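Local coordinates for benzoylformate Decarboxylase (Polynucleobacter necessarius, PDB 4K9Q), which probably decarboxylates benzoylformate with the help of bound thiamine diphosphate and magnesium, as a member of the thiamine diphosphate enzyme family, at residues R179-R193 against D309-A322. Sequence-based numbering, arbitrary orientation.
Sequences RQGPDPDKVKEFAQR and DSLVSDSKLFLIEA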
ATOM      1  N   ARG A 179      17.373  21.961   6.543  1.00 13.32           N
ATOM      2  CA  ARG A 179      17.568  21.826   7.980  1.00 15.63           C
ATOM      3  C   ARG A 179      16.391  22.439   8.705  1.00 15.87           C
ATOM      4  O   ARG A 179      15.810  23.430   8.238  1.00 15.68           O
ATOM      5  CB  ARG A 179      18.811  22.592   8.456  1.00 18.61           C
ATOM      6  CG  ARG A 179      20.124  22.170   7.847  1.00 19.06           C
ATOM      7  CD  ARG A 179      21.285  22.712   8.666  1.00 19.18           C
ATOM      8  NE  ARG A 179      21.324  24.177   8.716  1.00 16.21           N
ATOM      9  CZ  ARG A 179      22.301  24.862   9.309  1.00 18.12           C
ATOM     10  NH1 ARG A 179      22.285  26.193   9.325  1.00 20.19           N
ATOM     11  NH2 ARG A 179      23.308  24.209   9.880  1.00 18.31           N
ATOM     12  N   GLN A 180      16.064  21.863   9.859  1.00 14.47           N
ATOM     13  CA  GLN A 180      15.147  22.490  10.798  1.00 14.81           C
ATOM     14  C   GLN A 180      15.769  22.494  12.176  1.00 15.49           C
ATOM     15  O   GLN A 180      16.472  21.543  12.559  1.00 17.07           O
ATOM     16  CB  GLN A 180      13.822  21.751  10.847  1.00 16.56           C
ATOM     17  CG  GLN A 180      12.968  21.975   9.634  1.00 17.85           C
ATOM     18  CD  GLN A 180      11.534  21.665   9.919  0.68 16.11           C
ATOM     19  OE1 GLN A 180      11.037  20.605   9.551  0.74 15.90           O
ATOM     20  NE2 GLN A 180      10.855  22.583  10.605  1.00 18.86           N
ATOM     21  N   GLY A 181      15.521  23.573  12.909  1.00 17.40           N
ATOM     22  CA  GLY A 181      16.067  23.748  14.237  1.00 18.03           C
ATOM     23  C   GLY A 181      15.131  23.284  15.333  1.00 15.27           C
ATOM     24  O   GLY A 181      14.011  22.843  15.077  1.00 16.70           O
ATOM     25  N   PRO A 182      15.603  23.362  16.578  1.00 14.45           N
ATOM     26  CA  PRO A 182      14.886  22.850  17.741  1.00 12.35           C
ATOM     27  C   PRO A 182      13.887  23.869  18.266  1.00 15.85           C
ATOM     28  O   PRO A 182      14.065  25.063  18.053  1.00 18.88           O
ATOM     29  CB  PRO A 182      16.002  22.677  18.769  1.00 14.09           C
ATOM     30  CG  PRO A 182      16.963  23.783  18.442  1.00 16.95           C
ATOM     31  CD  PRO A 182      16.907  23.943  16.936  1.00 14.79           C
ATOM     32  N   ASP A 183      12.858  23.392  18.956  1.00 14.20           N
ATOM     33  CA  ASP A 183      11.985  24.274  19.722  1.00 15.80           C
ATOM     34  C   ASP A 183      12.841  24.918  20.820  1.00 14.72           C
ATOM     35  O   ASP A 183      13.415  24.214  21.653  1.00 15.40           O
ATOM     36  CB  ASP A 183      10.850  23.448  20.336  1.00 17.28           C
ATOM     37  CG  ASP A 183       9.818  24.298  21.052  1.00 17.38           C
ATOM     38  OD1 ASP A 183      10.149  25.420  21.484  1.00 18.53           O
ATOM     39  OD2 ASP A 183       8.676  23.826  21.206  1.00 19.21           O
ATOM     40  N   PRO A 184      12.960  26.256  20.814  1.00 19.33           N
ATOM     41  CA  PRO A 184      13.751  26.932  21.856  1.00 16.35           C
ATOM     42  C   PRO A 184      13.321  26.575  23.287  1.00 18.24           C
ATOM     43  O   PRO A 184      14.181  26.500  24.169  1.00 19.83           O
ATOM     44  CB  PRO A 184      13.509  28.425  21.581  1.00 19.56           C
ATOM     45  CG  PRO A 184      12.352  28.475  20.622  1.00 25.20           C
ATOM     46  CD  PRO A 184      12.417  27.211  19.833  1.00 20.41           C
ATOM     47  N   ASP A 185      12.028  26.348  23.511  1.00 17.84           N
ATOM     48  CA  ASP A 185      11.546  25.924  24.834  1.00 18.88           C
ATOM     49  C   ASP A 185      12.135  24.575  25.241  1.00 19.07           C
ATOM     50  O   ASP A 185      12.393  24.327  26.420  1.00 18.06           O
ATOM     51  CB  ASP A 185      10.019  25.813  24.867  1.00 21.08           C
ATOM     52  CG  ASP A 185       9.325  27.159  24.766  1.00 28.76           C
ATOM     53  OD1 ASP A 185       9.973  28.188  25.053  1.00 31.43           O
ATOM     54  OD2 ASP A 185       8.127  27.178  24.404  1.00 29.04           O
ATOM     55  N   LYS A 186      12.322  23.695  24.263  1.00 16.50           N
ATOM     56  CA  LYS A 186      12.869  22.374  24.540  1.00 15.15           C
ATOM     57  C   LYS A 186      14.379  22.446  24.756  1.00 14.58           C
ATOM     58  O   LYS A 186      14.927  21.718  25.589  1.00 16.94           O
ATOM     59  CB  LYS A 186      12.497  21.401  23.414  1.00 14.99           C
ATOM     60  CG  LYS A 186      11.048  20.944  23.464  1.00 19.39           C
ATOM     61  CD  LYS A 186      10.868  19.938  24.585  1.00 20.38           C
ATOM     62  CE  LYS A 186       9.425  19.525  24.775  1.00 25.47           C
ATOM     63  NZ  LYS A 186       9.315  18.594  25.933  1.00 24.01           N
ATOM     64  N   VAL A 187      15.058  23.323  24.020  1.00 19.27           N
ATOM     65  CA  VAL A 187      16.484  23.525  24.256  1.00 15.40           C
ATOM     66  C   VAL A 187      16.687  23.989  25.698  1.00 17.18           C
ATOM     67  O   VAL A 187      17.578  23.504  26.398  1.00 17.73           O
ATOM     68  CB  VAL A 187      17.105  24.568  23.314  1.00 16.70           C
ATOM     69  CG1 VAL A 187      18.583  24.755  23.633  1.00 17.57           C
ATOM     70  CG2 VAL A 187      16.930  24.159  21.857  1.00 16.00           C
ATOM     71  N   LYS A 188      15.860  24.937  26.133  1.00 18.42           N
ATOM     72  CA  LYS A 188      15.945  25.452  27.499  1.00 19.45           C
ATOM     73  C   LYS A 188      15.706  24.344  28.523  1.00 18.28           C
ATOM     74  O   LYS A 188      16.460  24.197  29.486  1.00 18.12           O
ATOM     75  CB  LYS A 188      14.935  26.585  27.700  1.00 19.97           C
ATOM     76  CG  LYS A 188      15.028  27.254  29.058  1.00 30.28           C
ATOM     77  CD  LYS A 188      14.096  28.463  29.147  1.00 42.86           C
ATOM     78  CE  LYS A 188      14.115  29.084  30.545  1.00 55.56           C
ATOM     79  NZ  LYS A 188      13.188  30.253  30.673  1.00 54.65           N
ATOM     80  N   GLU A 189      14.654  23.563  28.303  1.00 17.52           N
ATOM     81  CA  GLU A 189      14.345  22.432  29.169  1.00 17.57           C
ATOM     82  C   GLU A 189      15.511  21.440  29.228  1.00 17.88           C
ATOM     83  O   GLU A 189      15.921  21.001  30.308  1.00 17.57           O
ATOM     84  CB  GLU A 189      13.079  21.733  28.674  1.00 18.58           C
ATOM     85  CG  GLU A 189      12.687  20.515  29.505  1.00 20.68           C
ATOM     86  CD  GLU A 189      11.617  19.669  28.839  1.00 26.33           C
ATOM     87  OE1 GLU A 189      10.917  20.186  27.934  1.00 26.83           O
ATOM     88  OE2 GLU A 189      11.482  18.483  29.217  1.00 27.68           O
ATOM     89  N   PHE A 190      16.052  21.083  28.065  1.00 14.00           N
ATOM     90  CA  PHE A 190      17.152  20.122  28.027  1.00 16.08           C
ATOM     91  C   PHE A 190      18.402  20.678  28.713  1.00 16.65           C
ATOM     92  O   PHE A 190      19.087  19.967  29.452  1.00 14.94           O
ATOM     93  CB  PHE A 190      17.477  19.710  26.585  1.00 16.46           C
ATOM     94  CG  PHE A 190      16.526  18.692  26.006  1.00 14.36           C
ATOM     95  CD1 PHE A 190      15.218  18.597  26.450  1.00 19.98           C
ATOM     96  CD2 PHE A 190      16.958  17.822  25.004  1.00 18.51           C
ATOM     97  CE1 PHE A 190      14.351  17.660  25.912  1.00 20.01           C
ATOM     98  CE2 PHE A 190      16.096  16.883  24.468  1.00 16.21           C
ATOM     99  CZ  PHE A 190      14.801  16.792  24.924  1.00 12.84           C
ATOM    100  N   ALA A 191      18.694  21.955  28.472  1.00 15.91           N
ATOM    101  CA  ALA A 191      19.854  22.597  29.090  1.00 18.47           C
ATOM    102  C   ALA A 191      19.723  22.593  30.611  1.00 21.59           C
ATOM    103  O   ALA A 191      20.690  22.335  31.326  1.00 19.29           O
ATOM    104  CB  ALA A 191      20.016  24.015  28.568  1.00 19.06           C
ATOM    105  N   GLN A 192      18.519  22.862  31.101  1.00 19.19           N
ATOM    106  CA  GLN A 192      18.271  22.839  32.540  1.00 23.33           C
ATOM    107  C   GLN A 192      18.552  21.455  33.127  1.00 21.23           C
ATOM    108  O   GLN A 192      19.178  21.334  34.185  1.00 19.74           O
ATOM    109  CB  GLN A 192      16.836  23.259  32.850  1.00 26.50           C
ATOM    110  CG  GLN A 192      16.552  24.734  32.603  1.00 32.30           C
ATOM    111  CD  GLN A 192      15.071  25.075  32.705  0.70 33.56           C
ATOM    112  OE1 GLN A 192      14.231  24.208  32.956  0.70 36.73           O
ATOM    113  NE2 GLN A 192      14.746  26.349  32.508  0.70 40.63           N
ATOM    114  N   ARG A 193      18.080  20.412  32.448  1.00 18.40           N
ATOM    115  CA  ARG A 193      18.325  19.040  32.902  1.00 21.01           C
ATOM    116  C   ARG A 193      19.817  18.767  32.945  1.00 18.36           C
ATOM    117  O   ARG A 193      20.333  18.210  33.914  1.00 20.50           O
ATOM    118  CB  ARG A 193      17.633  18.025  31.986  1.00 18.80           C
ATOM    119  CG  ARG A 193      16.118  18.088  32.024  1.00 18.69           C
ATOM    120  CD  ARG A 193      15.553  17.184  33.098  1.00 22.26           C
ATOM    121  NE  ARG A 193      15.816  15.772  32.819  1.00 24.68           N
ATOM    122  CZ  ARG A 193      15.102  15.034  31.972  1.00 23.64           C
ATOM    123  NH1 ARG A 193      14.084  15.577  31.313  1.00 21.44           N
ATOM    124  NH2 ARG A 193      15.410  13.757  31.776  1.00 24.45           N
ATOM    125  N   ASP A 309      13.004  11.703  27.072  1.00 12.85           N
ATOM    126  CA  ASP A 309      12.391  12.931  26.569  1.00 13.68           C
ATOM    127  C   ASP A 309      13.162  13.372  25.331  1.00 13.63           C
ATOM    128  O   ASP A 309      14.392  13.503  25.362  1.00 13.27           O
ATOM    129  CB  ASP A 309      12.433  14.024  27.638  1.00 14.94           C
ATOM    130  CG  ASP A 309      11.776  13.590  28.939  1.00 20.16           C
ATOM    131  OD1 ASP A 309      10.600  13.177  28.908  1.00 18.66           O
ATOM    132  OD2 ASP A 309      12.447  13.637  29.992  1.00 23.81           O
ATOM    133  N   SER A 310      12.444  13.594  24.238  1.00 12.57           N
ATOM    134  CA  SER A 310      13.088  13.886  22.966  1.00 12.91           C
ATOM    135  C   SER A 310      12.685  15.230  22.381  1.00 12.44           C
ATOM    136  O   SER A 310      11.672  15.820  22.763  1.00 12.09           O
ATOM    137  CB  SER A 310      12.748  12.789  21.951  1.00 13.21           C
ATOM    138  OG  SER A 310      11.346  12.750  21.719  1.00 14.00           O
ATOM    139  N   LEU A 311      13.504  15.709  21.453  1.00 11.22           N
ATOM    140  CA  LEU A 311      13.105  16.795  20.562  1.00 11.72           C
ATOM    141  C   LEU A 311      13.639  16.517  19.158  1.00 13.46           C
ATOM    142  O   LEU A 311      14.635  15.797  18.992  1.00 12.69           O
ATOM    143  CB  LEU A 311      13.591  18.157  21.083  1.00 14.19           C
ATOM    144  CG  LEU A 311      15.092  18.442  21.181  1.00 13.30           C
ATOM    145  CD1 LEU A 311      15.663  18.858  19.831  1.00 15.06           C
ATOM    146  CD2 LEU A 311      15.358  19.533  22.202  1.00 15.71           C
ATOM    147  N   VAL A 312      12.966  17.066  18.149  1.00 12.12           N
ATOM    148  CA  VAL A 312      13.424  16.918  16.768  1.00 11.42           C
ATOM    149  C   VAL A 312      14.222  18.148  16.360  1.00 13.59           C
ATOM    150  O   VAL A 312      13.748  19.287  16.499  1.00 13.41           O
ATOM    151  CB  VAL A 312      12.249  16.702  15.786  1.00 14.05           C
ATOM    152  CG1 VAL A 312      12.772  16.313  14.399  1.00 14.44           C
ATOM    153  CG2 VAL A 312      11.299  15.641  16.311  1.00 12.63           C
ATOM    154  N   SER A 313      15.433  17.922  15.861  1.00 12.09           N
ATOM    155  CA  SER A 313      16.304  19.009  15.439  1.00 12.76           C
ATOM    156  C   SER A 313      17.490  18.493  14.645  1.00 13.18           C
ATOM    157  O   SER A 313      18.008  17.406  14.913  1.00 13.34           O
ATOM    158  CB  SER A 313      16.843  19.766  16.659  1.00 14.32           C
ATOM    159  OG  SER A 313      17.702  20.813  16.266  1.00 14.19           O
ATOM    160  N   ASP A 314      17.928  19.296  13.684  1.00 14.22           N
ATOM    161  CA  ASP A 314      19.253  19.132  13.104  1.00 12.41           C
ATOM    162  C   ASP A 314      20.274  19.106  14.242  1.00 14.45           C
ATOM    163  O   ASP A 314      20.188  19.899  15.184  1.00 14.31           O
ATOM    164  CB  ASP A 314      19.561  20.303  12.171  1.00 13.33           C
ATOM    165  CG  ASP A 314      20.907  20.177  11.501  1.00 17.47           C
ATOM    166  OD1 ASP A 314      20.978  19.513  10.441  1.00 16.78           O
ATOM    167  OD2 ASP A 314      21.894  20.749  12.019  1.00 15.03           O
ATOM    168  N   SER A 315      21.240  18.196  14.173  1.00 13.31           N
ATOM    169  CA  SER A 315      22.212  18.069  15.251  1.00 14.41           C
ATOM    170  C   SER A 315      23.050  19.330  15.436  1.00 13.46           C
ATOM    171  O   SER A 315      23.316  19.752  16.562  1.00 15.45           O
ATOM    172  CB  SER A 315      23.146  16.884  14.994  1.00 16.22           C
ATOM    173  OG  SER A 315      22.561  15.689  15.478  1.00 17.08           O
ATOM    174  N   LYS A 316      23.481  19.918  14.328  1.00 14.31           N
ATOM    175  CA  LYS A 316      24.319  21.109  14.407  1.00 15.84           C
ATOM    176  C   LYS A 316      23.554  22.258  15.062  1.00 14.02           C
ATOM    177  O   LYS A 316      24.063  22.914  15.981  1.00 16.02           O
ATOM    178  CB  LYS A 316      24.837  21.516  13.026  1.00 15.33           C
ATOM    179  CG  LYS A 316      25.970  22.528  13.102  1.00 18.06           C
ATOM    180  CD  LYS A 316      26.563  22.827  11.746  1.00 18.68           C
ATOM    181  CE  LYS A 316      27.711  23.817  11.888  1.00 29.43           C
ATOM    182  NZ  LYS A 316      28.211  24.284  10.571  1.00 38.23           N
ATOM    183  N   LEU A 317      22.333  22.492  14.598  1.00 13.77           N
ATOM    184  CA  LEU A 317      21.519  23.570  15.146  1.00 16.11           C
ATOM    185  C   LEU A 317      21.279  23.366  16.643  1.00 17.15           C
ATOM    186  O   LEU A 317      21.361  24.318  17.420  1.00 16.21           O
ATOM    187  CB  LEU A 317      20.200  23.687  14.395  1.00 13.81           C
ATOM    188  CG  LEU A 317      20.401  24.113  12.941  1.00 14.60           C
ATOM    189  CD1 LEU A 317      19.071  24.327  12.255  1.00 13.61           C
ATOM    190  CD2 LEU A 317      21.231  25.378  12.879  1.00 14.38           C
ATOM    191  N   PHE A 318      21.007  22.130  17.056  1.00 13.50           N
ATOM    192  CA  PHE A 318      20.830  21.873  18.483  1.00 15.71           C
ATOM    193  C   PHE A 318      22.101  22.121  19.288  1.00 14.80           C
ATOM    194  O   PHE A 318      22.061  22.773  20.323  1.00 15.09           O
ATOM    195  CB  PHE A 318      20.352  20.456  18.781  1.00 16.27           C
ATOM    196  CG  PHE A 318      20.323  20.159  20.252  1.00 14.95           C
ATOM    197  CD1 PHE A 318      19.243  20.565  21.031  1.00 14.74           C
ATOM    198  CD2 PHE A 318      21.401  19.543  20.870  1.00 16.13           C
ATOM    199  CE1 PHE A 318      19.227  20.319  22.400  1.00 15.34           C
ATOM    200  CE2 PHE A 318      21.394  19.301  22.228  1.00 17.37           C
ATOM    201  CZ  PHE A 318      20.307  19.687  22.993  1.00 16.45           C
ATOM    202  N   LEU A 319      23.222  21.582  18.828  1.00 13.86           N
ATOM    203  CA  LEU A 319      24.473  21.717  19.575  1.00 15.34           C
ATOM    204  C   LEU A 319      24.874  23.190  19.735  1.00 17.95           C
ATOM    205  O   LEU A 319      25.355  23.604  20.787  1.00 19.78           O
ATOM    206  CB  LEU A 319      25.588  20.913  18.903  1.00 17.66           C
ATOM    207  CG  LEU A 319      25.438  19.398  19.085  1.00 14.91           C
ATOM    208  CD1 LEU A 319      26.260  18.636  18.051  1.00 13.02           C
ATOM    209  CD2 LEU A 319      25.821  18.990  20.512  1.00 17.54           C
ATOM    210  N   ILE A 320      24.663  23.976  18.689  1.00 16.47           N
ATOM    211  CA  ILE A 320      24.959  25.407  18.742  1.00 18.54           C
ATOM    212  C   ILE A 320      24.076  26.120  19.776  1.00 20.69           C
ATOM    213  O   ILE A 320      24.565  26.910  20.589  1.00 20.45           O
ATOM    214  CB  ILE A 320      24.798  26.060  17.351  1.00 18.94           C
ATOM    215  CG1 ILE A 320      25.923  25.591  16.422  1.00 19.25           C
ATOM    216  CG2 ILE A 320      24.811  27.569  17.469  1.00 24.30           C
ATOM    217  CD1 ILE A 320      25.672  25.905  14.975  1.00 21.22           C
ATOM    218  N   GLU A 321      22.782  25.818  19.765  1.00 17.06           N
ATOM    219  CA  GLU A 321      21.860  26.448  20.701  1.00 19.81           C
ATOM    220  C   GLU A 321      22.097  26.004  22.149  1.00 20.36           C
ATOM    221  O   GLU A 321      22.011  26.809  23.079  1.00 21.19           O
ATOM    222  CB  GLU A 321      20.407  26.189  20.290  1.00 18.85           C
ATOM    223  CG  GLU A 321      19.985  26.930  19.020  1.00 19.40           C
ATOM    224  CD  GLU A 321      20.332  28.412  19.072  1.00 29.15           C
ATOM    225  OE1 GLU A 321      19.853  29.107  19.993  1.00 27.16           O
ATOM    226  OE2 GLU A 321      21.097  28.882  18.200  1.00 35.00           O
ATOM    227  N   ALA A 322      22.394  24.722  22.342  1.00 16.82           N
ATOM    228  CA  ALA A 322      22.544  24.196  23.690  1.00 20.33           C
ATOM    229  C   ALA A 322      23.823  24.728  24.326  1.00 18.92           C
ATOM    230  O   ALA A 322      23.851  25.025  25.519  1.00 20.81           O
ATOM    231  CB  ALA A 322      22.546  22.686  23.672  1.00 18.02           C
TER
HETATM  232  O   HOH W   1      23.960  21.431   9.407  1.00 23.15           O
HETATM  233  O   HOH W   2      12.147  20.684  18.371  1.00 15.87           O
HETATM  234  O   HOH W   3      10.639  16.295  25.295  1.00 15.41           O
HETATM  235  O   HOH W   4      13.945  11.773  30.636  1.00 33.10           O
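Asp-309 meets Arg-193 at the edge of the central, Rossmann-like domain, where strand 309-312 is the outermost strand, within this chain, of a parallel sheet and helix 184-193 packs against it. Arg-193 NH1 makes a salt bridge of 2.9 Å with Asp-309 OD2, on the anti side and tilted well out of the carboxylate plane. The guanidinium and carboxylate planes stand nearly perpendicular, 86° apart. Asp-309 OD1 turns instead to Thr-175 of the second subunit. A water links Ser-310 O to Lys-186 NZ. Leu-311 fills the middle of the contact. Its CG sits between the backbone N and the carbonyl carbon (chi1 64°), which sends CD1 to Pro-182 and CD2 to Phe-190. Leu-311 CD2 lies over one face of the Phe-190 ring, 3.7 Å from the centroid, in a CH-pi contact, and also touches Lys-186 CB. Another water joins Val-312 O to Asp-183 N. Asp-314 OD2 caps helix 315-322 by accepting from Leu-317 N, while OD1 is hydrogen-bonded to Gln-149 NE2. Asp-314 N gives a nearly straight bond of 2.9 Å to Gln-180 O. Leu-317 CD2 lies over one face of the Arg-179 guanidinium, whose NH1 forms salt bridges with Asp-183 and Asp-185 of the second subunit. With an alanine here in place of Arg-179, Leu-317 CD2 would probably lose its flat neighbour, and those two aspartates this partner. Phe-318 CE1 approaches Phe-190 CD2 at 4.3 Å. Val-187 CG1 packs 4.0 Å from Ala-322 CA.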